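Side-chain contacts in spore germination protein B3 (Bacillus subtilis subsp. subtilis, PDB 3N54), which serves as the lipoprotein component of a spore germinant receptor and takes part in the germination response to L-asparagine, glucose, fructose and potassium ions: residues Thr218-His223 against Leu273-Asn278; Ile225-Lys230 against Ile338-Ile343. One frame throughout, in Å; residues are numbered along the deposited sequence.

In the fold
Both contacts lie in the C-terminal GerAC-like part of the chain, and their centres are about 11 Å apart. Their segments alternate along the sequence: 218-223, then 225-230, then 273-278 and finally 338-343. Three of the four belong to the mixed sheet of strands 215-220, 223-240, 245-258 and 333-342, and the other is the early part of helix 271-299. Contact 1 joins the hairpin turn at one edge of that sheet to the helix; contact 2 brings strand 223-240 against edge strand 333-342. E277 takes the backbone N-H of I342, and L276 packs on I225. The helix and a probable T218 N to I225 O strand bond both join the contacts, tying distant sequence together.

Contact 1: residues Thr218-His223 against Leu273-Asn278; sequences TTDKGH and LHRLEN
D220, the first residue of the turn in the beta-hairpin of strands 215-220 and 223-240, meets R275 on the early part of helix 271-299 in a salt bridge. R275 NH1 donates to D220 OD1 at 2.7 Å, with an N-H...O angle of 152°, and reaches that oxygen from the syn side but tilted out of the carboxylate plane. D220 OD2 lies 2.9 Å from R275 NH2, yet the two flat groups are turned 59° against each other, so the carboxylate and guanidinium are not coplanar. An extended R275 chain leaving with CG anti to the backbone N (chi1 -174°) carries the guanidinium to the turn.

The turn itself is type I', closing a two-residue hairpin loop: D220 N donates to H223 O at 2.9 Å, and H223 N returns a bond to D220 O at 3.1 Å. G222 has a backbone conformation in which a CB would run into the preceding carbonyl oxygen, a local requirement of the turn rather than of the helix contact.

K221, the first of the two central residues of the turn, lies across the rim of the guanidinium. Its CE comes within 3.2 Å of R275 NH2, whereas the charged NZ is 4.6 Å from the same nitrogen, so the methylene is the part in touch; D220 probably offsets the two like charges. K221 also touches a crystal neighbour, which may influence its pose. On the more buried side, L276 CD2 packs 3.8 Å from D220 OD1 and also meets D220 CB, while D220 rests on I225 of the adjoining strand. With an alanine at D220, the R275 guanidinium would probably lose its negative mate on the hairpin and be left to turn more freely beside K221.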
loop_
_atom_site.group_PDB
_atom_site.type_symbol
_atom_site.label_atom_id
_atom_site.label_comp_id
_atom_site.label_asym_id
_atom_site.label_seq_id
_atom_site.Cartn_x
_atom_site.Cartn_y
_atom_site.Cartn_z
ATOM N N THR A 218 -23.723 -11.868 -1.469
ATOM C CA THR A 218 -24.310 -12.177 -0.173
ATOM C C THR A 218 -25.515 -13.097 -0.376
ATOM O O THR A 218 -25.598 -13.787 -1.395
ATOM C CB THR A 218 -24.670 -10.887 0.613
ATOM O OG1 THR A 218 -25.043 -11.229 1.954
ATOM C CG2 THR A 218 -25.798 -10.123 -0.062
ATOM N N THR A 219 -26.423 -13.139 0.594
ATOM C CA THR A 219 -27.588 -14.000 0.496
ATOM C C THR A 219 -28.853 -13.324 1.005
ATOM O O THR A 219 -28.799 -12.400 1.816
ATOM C CB THR A 219 -27.390 -15.298 1.299
ATOM O OG1 THR A 219 -27.032 -14.969 2.646
ATOM C CG2 THR A 219 -26.297 -16.159 0.685
ATOM N N ASP A 220 -29.985 -13.792 0.492
ATOM C CA ASP A 220 -31.295 -13.380 0.952
ATOM C C ASP A 220 -32.048 -14.659 1.284
ATOM O O ASP A 220 -32.427 -15.404 0.382
ATOM C CB ASP A 220 -32.038 -12.583 -0.117
ATOM C CG ASP A 220 -33.472 -12.272 0.283
ATOM O OD1 ASP A 220 -34.334 -12.176 -0.614
ATOM O OD2 ASP A 220 -33.743 -12.143 1.498
ATOM N N LYS A 221 -32.239 -14.917 2.576
ATOM C CA LYS A 221 -32.880 -16.146 3.051
ATOM C C LYS A 221 -32.184 -17.396 2.488
ATOM O O LYS A 221 -32.835 -18.358 2.071
ATOM C CB LYS A 221 -34.383 -16.137 2.721
ATOM C CG LYS A 221 -35.174 -15.078 3.489
ATOM C CD LYS A 221 -36.579 -14.902 2.924
ATOM C CE LYS A 221 -37.475 -14.063 3.835
ATOM N NZ LYS A 221 -38.120 -14.865 4.917
ATOM N N GLY A 222 -30.853 -17.360 2.475
ATOM C CA GLY A 222 -30.036 -18.478 2.004
ATOM C C GLY A 222 -29.713 -18.496 0.517
ATOM O O GLY A 222 -28.832 -19.241 0.089
ATOM N N HIS A 223 -30.412 -17.685 -0.274
ATOM C CA HIS A 223 -30.220 -17.670 -1.726
ATOM C C HIS A 223 -29.162 -16.663 -2.142
ATOM O O HIS A 223 -29.269 -15.496 -1.791
ATOM C CB HIS A 223 -31.528 -17.335 -2.436
ATOM C CG HIS A 223 -32.643 -18.277 -2.112
ATOM N ND1 HIS A 223 -32.585 -19.623 -2.404
ATOM C CD2 HIS A 223 -33.847 -18.068 -1.533
ATOM C CE1 HIS A 223 -33.705 -20.204 -2.010
ATOM N NE2 HIS A 223 -34.489 -19.282 -1.481
ATOM N N LEU A 273 -37.078 -5.147 -4.841
ATOM C CA LEU A 273 -35.758 -4.584 -5.141
ATOM C C LEU A 273 -35.320 -3.694 -3.987
ATOM O O LEU A 273 -34.154 -3.726 -3.596
ATOM C CB LEU A 273 -35.728 -3.815 -6.468
ATOM C CG LEU A 273 -35.385 -4.637 -7.717
ATOM C CD1 LEU A 273 -36.078 -5.996 -7.731
ATOM C CD2 LEU A 273 -35.714 -3.850 -8.981
ATOM N N HIS A 274 -36.247 -2.905 -3.440
ATOM C CA HIS A 274 -35.945 -2.086 -2.263
ATOM C C HIS A 274 -35.461 -2.970 -1.119
ATOM O O HIS A 274 -34.574 -2.583 -0.355
ATOM C CB HIS A 274 -37.153 -1.261 -1.808
ATOM C CG HIS A 274 -37.385 -0.026 -2.621
ATOM N ND1 HIS A 274 -38.490 0.140 -3.428
ATOM C CD2 HIS A 274 -36.649 1.104 -2.751
ATOM C CE1 HIS A 274 -38.428 1.321 -4.017
ATOM N NE2 HIS A 274 -37.321 1.925 -3.624
ATOM N N ARG A 275 -36.050 -4.159 -1.018
ATOM C CA ARG A 275 -35.680 -5.129 -0.000
ATOM C C ARG A 275 -34.252 -5.647 -0.211
ATOM O O ARG A 275 -33.463 -5.673 0.730
ATOM C CB ARG A 275 -36.687 -6.278 -0.004
ATOM C CG ARG A 275 -36.513 -7.283 1.102
ATOM C CD ARG A 275 -37.720 -8.198 1.167
ATOM N NE ARG A 275 -37.419 -9.445 1.859
ATOM C CZ ARG A 275 -36.769 -10.475 1.317
ATOM N NH1 ARG A 275 -36.331 -10.423 0.059
ATOM N NH2 ARG A 275 -36.555 -11.568 2.042
ATOM N N LEU A 276 -33.922 -6.051 -1.437
ATOM C CA LEU A 276 -32.566 -6.516 -1.756
ATOM C C LEU A 276 -31.540 -5.401 -1.568
ATOM O O LEU A 276 -30.438 -5.637 -1.067
ATOM C CB LEU A 276 -32.478 -7.054 -3.186
ATOM C CG LEU A 276 -33.124 -8.410 -3.465
ATOM C CD1 LEU A 276 -32.949 -8.779 -4.922
ATOM C CD2 LEU A 276 -32.527 -9.484 -2.583
ATOM N N GLU A 277 -31.908 -4.192 -1.981
ATOM C CA GLU A 277 -31.069 -3.016 -1.789
ATOM C C GLU A 277 -30.716 -2.839 -0.321
ATOM O O GLU A 277 -29.563 -2.560 0.016
ATOM C CB GLU A 277 -31.776 -1.764 -2.309
ATOM C CG GLU A 277 -31.814 -1.697 -3.820
ATOM C CD GLU A 277 -32.780 -0.663 -4.373
ATOM O OE1 GLU A 277 -33.480 0.014 -3.590
ATOM O OE2 GLU A 277 -32.835 -0.538 -5.612
ATOM N N ASN A 278 -31.711 -3.013 0.543
ATOM C CA ASN A 278 -31.517 -2.887 1.981
ATOM C C ASN A 278 -30.514 -3.917 2.503
ATOM O O ASN A 278 -29.694 -3.602 3.363
ATOM C CB ASN A 278 -32.850 -3.032 2.726
ATOM C CG ASN A 278 -32.786 -2.496 4.145
ATOM O OD1 ASN A 278 -32.462 -1.326 4.363
ATOM N ND2 ASN A 278 -33.100 -3.341 5.116
#

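Contact 2: residues Ile225-Lys230 against Ile338-Ile343; sequences ITFEIK and ISFKII
F227 and F340 form the dense part of this contact, their rings meeting with centroids 4.6 Å apart. F340 CD2 stands 3.4 Å above one face of F227, displaced toward its rim, and is equally close to F227 CE2. The planes are 33° apart, too inclined for a parallel stack and far too shallow for a T-shape. A chi1 of 180° carries the F227 ring out from its own strand to meet F340.

The rim of F227 is held less closely. K341 O lies in the ring plane at its edge, 3.9 Å from F227 CE1, and I342 CG1 approaches the same atom at 4.2 Å. Toward solvent the contact thins out: K341 directs its CB away from strand 223-240, K230 starts toward the other segment but its chain leads off, and I343 is exposed.

On the buried side the ring pair continues into an aromatic cluster, since F280 of helix 271-299 meets F227 and touches F340, while W206 lies nearly parallel to F340. E281 of that helix also takes the backbone N-H of F340 through OE2.

Residues 225-229 are the part of strand 223-240 before the chain turns a corner at K230, and there they pair with strand 245-258 (T226 with T258, E228 with I256). This fits their crossing of 338-342 at 97°, with the axes 9.0 Å apart. The arrangement is thus a mixed sheet in which a strand, ahead of its corner, runs nearly across edge strand 333-342, and helix 271-299 supplies F280 to the aromatic cluster between them.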
loop_
_atom_site.group_PDB
_atom_site.type_symbol
_atom_site.label_atom_id
_atom_site.label_comp_id
_atom_site.label_asym_id
_atom_site.label_seq_id
_atom_site.Cartn_x
_atom_site.Cartn_y
_atom_site.Cartn_z
ATOM N N ILE A 225 -27.179 -13.796 -3.788
ATOM C CA ILE A 225 -27.471 -12.590 -4.553
ATOM C C ILE A 225 -26.186 -11.780 -4.653
ATOM O O ILE A 225 -25.410 -11.721 -3.697
ATOM C CB ILE A 225 -28.619 -11.749 -3.941
ATOM C CG1 ILE A 225 -28.347 -11.406 -2.473
ATOM C CG2 ILE A 225 -29.944 -12.498 -4.066
ATOM C CD1 ILE A 225 -29.397 -10.504 -1.856
ATOM N N THR A 226 -25.950 -11.189 -5.818
ATOM C CA THR A 226 -24.745 -10.396 -6.048
ATOM C C THR A 226 -25.107 -9.039 -6.629
ATOM O O THR A 226 -26.005 -8.931 -7.467
ATOM C CB THR A 226 -23.761 -11.118 -6.987
ATOM O OG1 THR A 226 -23.328 -12.338 -6.377
ATOM C CG2 THR A 226 -22.549 -10.264 -7.252
ATOM N N PHE A 227 -24.407 -8.011 -6.158
ATOM C CA PHE A 227 -24.601 -6.642 -6.597
ATOM C C PHE A 227 -23.294 -6.130 -7.203
ATOM O O PHE A 227 -22.318 -5.924 -6.484
ATOM C CB PHE A 227 -25.027 -5.776 -5.412
ATOM C CG PHE A 227 -25.249 -4.330 -5.755
ATOM C CD1 PHE A 227 -26.462 -3.905 -6.269
ATOM C CD2 PHE A 227 -24.247 -3.391 -5.547
ATOM C CE1 PHE A 227 -26.673 -2.567 -6.580
ATOM C CE2 PHE A 227 -24.452 -2.056 -5.855
ATOM C CZ PHE A 227 -25.668 -1.644 -6.371
ATOM N N GLU A 228 -23.279 -5.947 -8.523
ATOM C CA GLU A 228 -22.095 -5.473 -9.237
ATOM C C GLU A 228 -22.168 -3.960 -9.419
ATOM O O GLU A 228 -23.144 -3.443 -9.961
ATOM C CB GLU A 228 -21.970 -6.154 -10.605
ATOM C CG GLU A 228 -20.648 -5.853 -11.321
ATOM C CD GLU A 228 -20.577 -6.405 -12.740
ATOM O OE1 GLU A 228 -21.635 -6.700 -13.341
ATOM O OE2 GLU A 228 -19.450 -6.521 -13.268
ATOM N N ILE A 229 -21.120 -3.265 -8.986
ATOM C CA ILE A 229 -21.072 -1.808 -9.040
ATOM C C ILE A 229 -20.948 -1.283 -10.471
ATOM O O ILE A 229 -20.129 -1.773 -11.247
ATOM C CB ILE A 229 -19.868 -1.257 -8.238
ATOM C CG1 ILE A 229 -19.964 -1.645 -6.759
ATOM C CG2 ILE A 229 -19.784 0.256 -8.367
ATOM C CD1 ILE A 229 -18.718 -1.298 -5.971
ATOM N N LYS A 230 -21.770 -0.293 -10.812
ATOM C CA LYS A 230 -21.660 0.403 -12.094
ATOM C C LYS A 230 -21.104 1.811 -11.875
ATOM O O LYS A 230 -20.170 2.229 -12.561
ATOM C CB LYS A 230 -23.008 0.450 -12.815
ATOM C CG LYS A 230 -23.292 -0.776 -13.681
ATOM C CD LYS A 230 -22.480 -0.745 -14.976
ATOM C CE LYS A 230 -22.933 -1.817 -15.961
ATOM N NZ LYS A 230 -22.385 -1.574 -17.333
ATOM N N ILE A 338 -26.282 4.776 3.485
ATOM C CA ILE A 338 -25.958 4.010 2.294
ATOM C C ILE A 338 -27.217 3.739 1.486
ATOM O O ILE A 338 -28.200 3.229 2.017
ATOM C CB ILE A 338 -25.257 2.692 2.673
ATOM C CG1 ILE A 338 -24.058 2.984 3.583
ATOM C CG2 ILE A 338 -24.822 1.949 1.433
ATOM C CD1 ILE A 338 -23.257 1.767 3.967
ATOM N N SER A 339 -27.178 4.085 0.204
ATOM C CA SER A 339 -28.314 3.913 -0.686
ATOM C C SER A 339 -27.887 3.224 -1.975
ATOM O O SER A 339 -27.104 3.767 -2.753
ATOM C CB SER A 339 -28.949 5.271 -0.997
ATOM O OG SER A 339 -30.074 5.126 -1.848
ATOM N N PHE A 340 -28.402 2.020 -2.186
ATOM C CA PHE A 340 -28.089 1.229 -3.367
ATOM C C PHE A 340 -29.274 1.284 -4.318
ATOM O O PHE A 340 -30.412 1.463 -3.886
ATOM C CB PHE A 340 -27.795 -0.225 -2.977
ATOM C CG PHE A 340 -26.381 -0.475 -2.499
ATOM C CD1 PHE A 340 -25.692 0.457 -1.726
ATOM C CD2 PHE A 340 -25.760 -1.683 -2.783
ATOM C CE1 PHE A 340 -24.403 0.200 -1.287
ATOM C CE2 PHE A 340 -24.473 -1.946 -2.340
ATOM C CZ PHE A 340 -23.796 -1.004 -1.591
ATOM N N LYS A 341 -29.002 1.132 -5.610
ATOM C CA LYS A 341 -30.045 1.147 -6.631
ATOM C C LYS A 341 -29.754 0.124 -7.721
ATOM O O LYS A 341 -28.749 0.237 -8.425
ATOM C CB LYS A 341 -30.167 2.546 -7.247
ATOM C CG LYS A 341 -30.794 3.594 -6.317
ATOM C CD LYS A 341 -30.599 5.022 -6.832
ATOM C CE LYS A 341 -29.164 5.518 -6.606
ATOM N NZ LYS A 341 -28.955 6.911 -7.099
ATOM N N ILE A 342 -30.620 -0.879 -7.846
ATOM C CA ILE A 342 -30.485 -1.865 -8.915
ATOM C C ILE A 342 -31.064 -1.254 -10.192
ATOM O O ILE A 342 -32.082 -0.564 -10.147
ATOM C CB ILE A 342 -31.195 -3.211 -8.603
ATOM C CG1 ILE A 342 -30.491 -3.971 -7.476
ATOM C CG2 ILE A 342 -31.204 -4.117 -9.819
ATOM C CD1 ILE A 342 -30.775 -3.453 -6.102
ATOM N N ILE A 343 -30.401 -1.496 -11.319
ATOM C CA ILE A 343 -30.845 -0.987 -12.617
ATOM C C ILE A 343 -30.899 -2.133 -13.637
ATOM O O ILE A 343 -30.725 -1.921 -14.841
ATOM C CB ILE A 343 -29.927 0.171 -13.101
ATOM C CG1 ILE A 343 -28.487 -0.308 -13.330
ATOM C CG2 ILE A 343 -29.939 1.308 -12.089
ATOM C CD1 ILE A 343 -27.528 0.800 -13.737
#